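Local atomic coordinates of SusD superfamily protein (Bacteroides vulgatus, PDB entry 3MYV), a protein that probably binds polysaccharides or their fragments at the bacterial outer membrane for uptake. Residues 117-122 with 193-198. Numbering follows the deposited sequence.
Sequences IALCQF and RALLAR. With EDO (1,2-ethanediol), chain I.
L119 and L195 make the close part of this contact between helix 103-128 and helix 189-202, their CA atoms 7.8 Å apart. One methyl of L195, CD2, sits against L119 CB at 3.8 Å, while its other methyl, CD1, meets L119 CD1 at 3.9 Å. The two side chains cross at about a right angle, and the fork of L195 meets both CB and one methyl of L119. L171 of helix 160-177 also packs on L195, and M187 and Y33 on L119. One turn on, the touch is sparser: the F122 ring reaches R198 through a single pair, CE2 to CD at 3.9 Å. With CG anti to the backbone N, R198 brings its CD obliquely up to the ring, and a bend at chi3 (-73°) turns the guanidinium so that CE2 lies at its edge, near its plane, the two planes 37° apart. There NH1 donates a somewhat bent bond, 2.7 Å and 147°, to O2 of an ethanediol probably left from crystallisation, which Y33 and R126 hold as well. NE pairs with E336 and NH2 with the carbonyl of V331. A leucine in place of R198 would probably leave the E336 carboxylate without this countercharge and the V331 carbonyl without this donor. The chemistry thus divides in two: apolar packing joins these helices of the TPR-related SusD fold, while the arginine's polar bonds tie helix 189-202 to the chain around 331-336.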
ATOM      1  N   ILE A 117      -4.351   0.680 -13.620  1.00 14.48           N
ATOM      2  CA  ILE A 117      -4.141  -0.713 -14.022  1.00 13.51           C
ATOM      3  C   ILE A 117      -2.887  -1.295 -13.382  1.00 14.40           C
ATOM      4  O   ILE A 117      -2.898  -2.391 -12.833  1.00 13.58           O
ATOM      5  CB  ILE A 117      -4.088  -0.816 -15.578  1.00 14.54           C
ATOM      6  CG1 ILE A 117      -5.502  -0.616 -16.142  1.00 17.53           C
ATOM      7  CG2 ILE A 117      -3.419  -2.137 -16.034  1.00 17.09           C
ATOM      8  CD1 ILE A 117      -5.565  -0.312 -17.687  1.00 14.92           C
ATOM      9  N   ALA A 118      -1.809  -0.520 -13.402  1.00 14.27           N
ATOM     10  CA  ALA A 118      -0.561  -0.946 -12.807  1.00 12.87           C
ATOM     11  C   ALA A 118      -0.706  -1.167 -11.286  1.00 12.86           C
ATOM     12  O   ALA A 118      -0.246  -2.155 -10.775  1.00 13.62           O
ATOM     13  CB  ALA A 118       0.563   0.095 -13.117  1.00 12.65           C
ATOM     14  N   LEU A 119      -1.368  -0.257 -10.577  1.00 11.29           N
ATOM     15  CA  LEU A 119      -1.576  -0.432  -9.140  1.00 10.55           C
ATOM     16  C   LEU A 119      -2.389  -1.694  -8.806  1.00 11.53           C
ATOM     17  O   LEU A 119      -1.983  -2.507  -7.954  1.00 11.07           O
ATOM     18  CB  LEU A 119      -2.267   0.810  -8.567  1.00 13.56           C
ATOM     19  CG  LEU A 119      -2.543   0.804  -7.069  1.00 15.64           C
ATOM     20  CD1 LEU A 119      -1.249   0.511  -6.296  1.00 12.83           C
ATOM     21  CD2 LEU A 119      -3.136   2.155  -6.656  1.00 17.27           C
ATOM     22  N   CYS A 120      -3.496  -1.884  -9.521  1.00 11.81           N
ATOM     23  CA  CYS A 120      -4.353  -3.040  -9.311  1.00 12.00           C
ATOM     24  C   CYS A 120      -3.579  -4.328  -9.563  1.00 11.39           C
ATOM     25  O   CYS A 120      -3.589  -5.261  -8.745  1.00 10.42           O
ATOM     26  CB  CYS A 120      -5.547  -2.989 -10.249  1.00 15.09           C
ATOM     27  SG  CYS A 120      -6.762  -1.733  -9.779  1.00 16.60           S
ATOM     28  N   GLN A 121      -2.901  -4.393 -10.697  1.00 13.18           N
ATOM     29  CA  GLN A 121      -2.157  -5.625 -11.003  1.00 11.47           C
ATOM     30  C   GLN A 121      -1.038  -5.863 -10.004  1.00 12.04           C
ATOM     31  O   GLN A 121      -0.737  -7.027  -9.635  1.00 10.09           O
ATOM     32  CB  GLN A 121      -1.651  -5.614 -12.438  1.00 13.91           C
ATOM     33  CG  GLN A 121      -1.161  -7.026 -12.890  1.00 12.07           C
ATOM     34  CD  GLN A 121      -2.317  -7.991 -13.132  1.00 15.08           C
ATOM     35  OE1 GLN A 121      -3.201  -7.708 -13.953  1.00 14.03           O
ATOM     36  NE2 GLN A 121      -2.271  -9.177 -12.477  1.00 13.89           N
ATOM     37  N   PHE A 122      -0.398  -4.784  -9.548  1.00 12.50           N
ATOM     38  CA  PHE A 122       0.686  -4.897  -8.552  1.00 11.84           C
ATOM     39  C   PHE A 122       0.174  -5.488  -7.245  1.00 13.41           C
ATOM     40  O   PHE A 122       0.757  -6.428  -6.709  1.00 12.18           O
ATOM     41  CB  PHE A 122       1.363  -3.534  -8.325  1.00 13.15           C
ATOM     42  CG  PHE A 122       2.354  -3.509  -7.169  1.00 13.63           C
ATOM     43  CD1 PHE A 122       3.519  -4.266  -7.210  1.00 11.58           C
ATOM     44  CD2 PHE A 122       2.159  -2.674  -6.083  1.00 16.35           C
ATOM     45  CE1 PHE A 122       4.438  -4.220  -6.154  1.00 15.75           C
ATOM     46  CE2 PHE A 122       3.081  -2.612  -5.040  1.00 17.32           C
ATOM     47  CZ  PHE A 122       4.228  -3.389  -5.086  1.00 12.64           C
ATOM     48  N   ARG A 193       5.007   8.321 -10.398  1.00 13.63           N
ATOM     49  CA  ARG A 193       6.453   8.132 -10.226  1.00 14.60           C
ATOM     50  C   ARG A 193       6.775   7.558  -8.839  1.00 14.45           C
ATOM     51  O   ARG A 193       7.643   6.709  -8.716  1.00 12.82           O
ATOM     52  CB  ARG A 193       7.221   9.454 -10.443  1.00 14.33           C
ATOM     53  CG  ARG A 193       7.065  10.028 -11.871  1.00 14.34           C
ATOM     54  CD  ARG A 193       7.571  11.459 -11.933  1.00 14.78           C
ATOM     55  NE  ARG A 193       9.020  11.528 -11.797  1.00 14.16           N
ATOM     56  CZ  ARG A 193       9.694  12.607 -11.430  1.00 19.71           C
ATOM     57  NH1 ARG A 193       9.058  13.731 -11.057  1.00 17.46           N
ATOM     58  NH2 ARG A 193      11.010  12.562 -11.409  1.00 18.89           N
ATOM     59  N   ALA A 194       6.058   7.993  -7.802  1.00 11.97           N
ATOM     60  CA  ALA A 194       6.280   7.443  -6.469  1.00 12.50           C
ATOM     61  C   ALA A 194       5.976   5.930  -6.477  1.00 14.93           C
ATOM     62  O   ALA A 194       6.742   5.126  -5.934  1.00 11.96           O
ATOM     63  CB  ALA A 194       5.435   8.199  -5.408  1.00 11.94           C
ATOM     64  N   LEU A 195       4.862   5.546  -7.110  1.00 16.25           N
ATOM     65  CA  LEU A 195       4.465   4.143  -7.176  1.00 15.50           C
ATOM     66  C   LEU A 195       5.518   3.319  -7.956  1.00 14.21           C
ATOM     67  O   LEU A 195       5.896   2.214  -7.539  1.00 11.96           O
ATOM     68  CB  LEU A 195       3.069   4.012  -7.820  1.00 14.89           C
ATOM     69  CG  LEU A 195       2.492   2.613  -8.013  1.00 14.64           C
ATOM     70  CD1 LEU A 195       2.445   1.824  -6.720  1.00 11.81           C
ATOM     71  CD2 LEU A 195       1.098   2.654  -8.672  1.00 12.22           C
ATOM     72  N   LEU A 196       5.974   3.873  -9.073  1.00 12.66           N
ATOM     73  CA  LEU A 196       7.010   3.238  -9.911  1.00 14.30           C
ATOM     74  C   LEU A 196       8.315   3.027  -9.135  1.00 14.14           C
ATOM     75  O   LEU A 196       8.975   1.996  -9.299  1.00 14.01           O
ATOM     76  CB  LEU A 196       7.266   4.085 -11.165  1.00 12.96           C
ATOM     77  CG  LEU A 196       8.262   3.530 -12.194  1.00 16.42           C
ATOM     78  CD1 LEU A 196       7.855   2.112 -12.596  1.00 17.69           C
ATOM     79  CD2 LEU A 196       8.417   4.426 -13.420  1.00 14.80           C
ATOM     80  N   ALA A 197       8.716   4.012  -8.308  1.00 13.91           N
ATOM     81  CA  ALA A 197       9.925   3.836  -7.486  1.00 13.62           C
ATOM     82  C   ALA A 197       9.719   2.661  -6.534  1.00 13.19           C
ATOM     83  O   ALA A 197      10.636   1.855  -6.356  1.00 13.31           O
ATOM     84  CB  ALA A 197      10.279   5.094  -6.720  1.00 14.57           C
ATOM     85  N   ARG A 198       8.531   2.565  -5.925  1.00 14.39           N
ATOM     86  CA  ARG A 198       8.222   1.414  -5.046  1.00 13.40           C
ATOM     87  C   ARG A 198       8.328   0.110  -5.813  1.00 13.44           C
ATOM     88  O   ARG A 198       8.927  -0.870  -5.329  1.00 12.99           O
ATOM     89  CB  ARG A 198       6.832   1.575  -4.411  1.00 14.76           C
ATOM     90  CG  ARG A 198       6.373   0.444  -3.516  1.00 12.35           C
ATOM     91  CD  ARG A 198       4.868   0.433  -3.395  1.00 12.49           C
ATOM     92  NE  ARG A 198       4.384   1.540  -2.560  1.00 11.52           N
ATOM     93  CZ  ARG A 198       3.104   1.777  -2.307  1.00 13.87           C
ATOM     94  NH1 ARG A 198       2.160   1.006  -2.846  1.00 14.92           N
ATOM     95  NH2 ARG A 198       2.761   2.796  -1.531  1.00 15.49           N
TER
HETATM   96  C1  EDO I 516      -0.757   0.435   0.654  1.00 34.68           C
HETATM   97  O1  EDO I 516       0.297  -0.395   1.125  1.00 30.09           O
HETATM   98  C2  EDO I 516      -0.262   1.358  -0.464  1.00 27.42           C
HETATM   99  O2  EDO I 516      -0.269   0.694  -1.773  1.00 23.79           O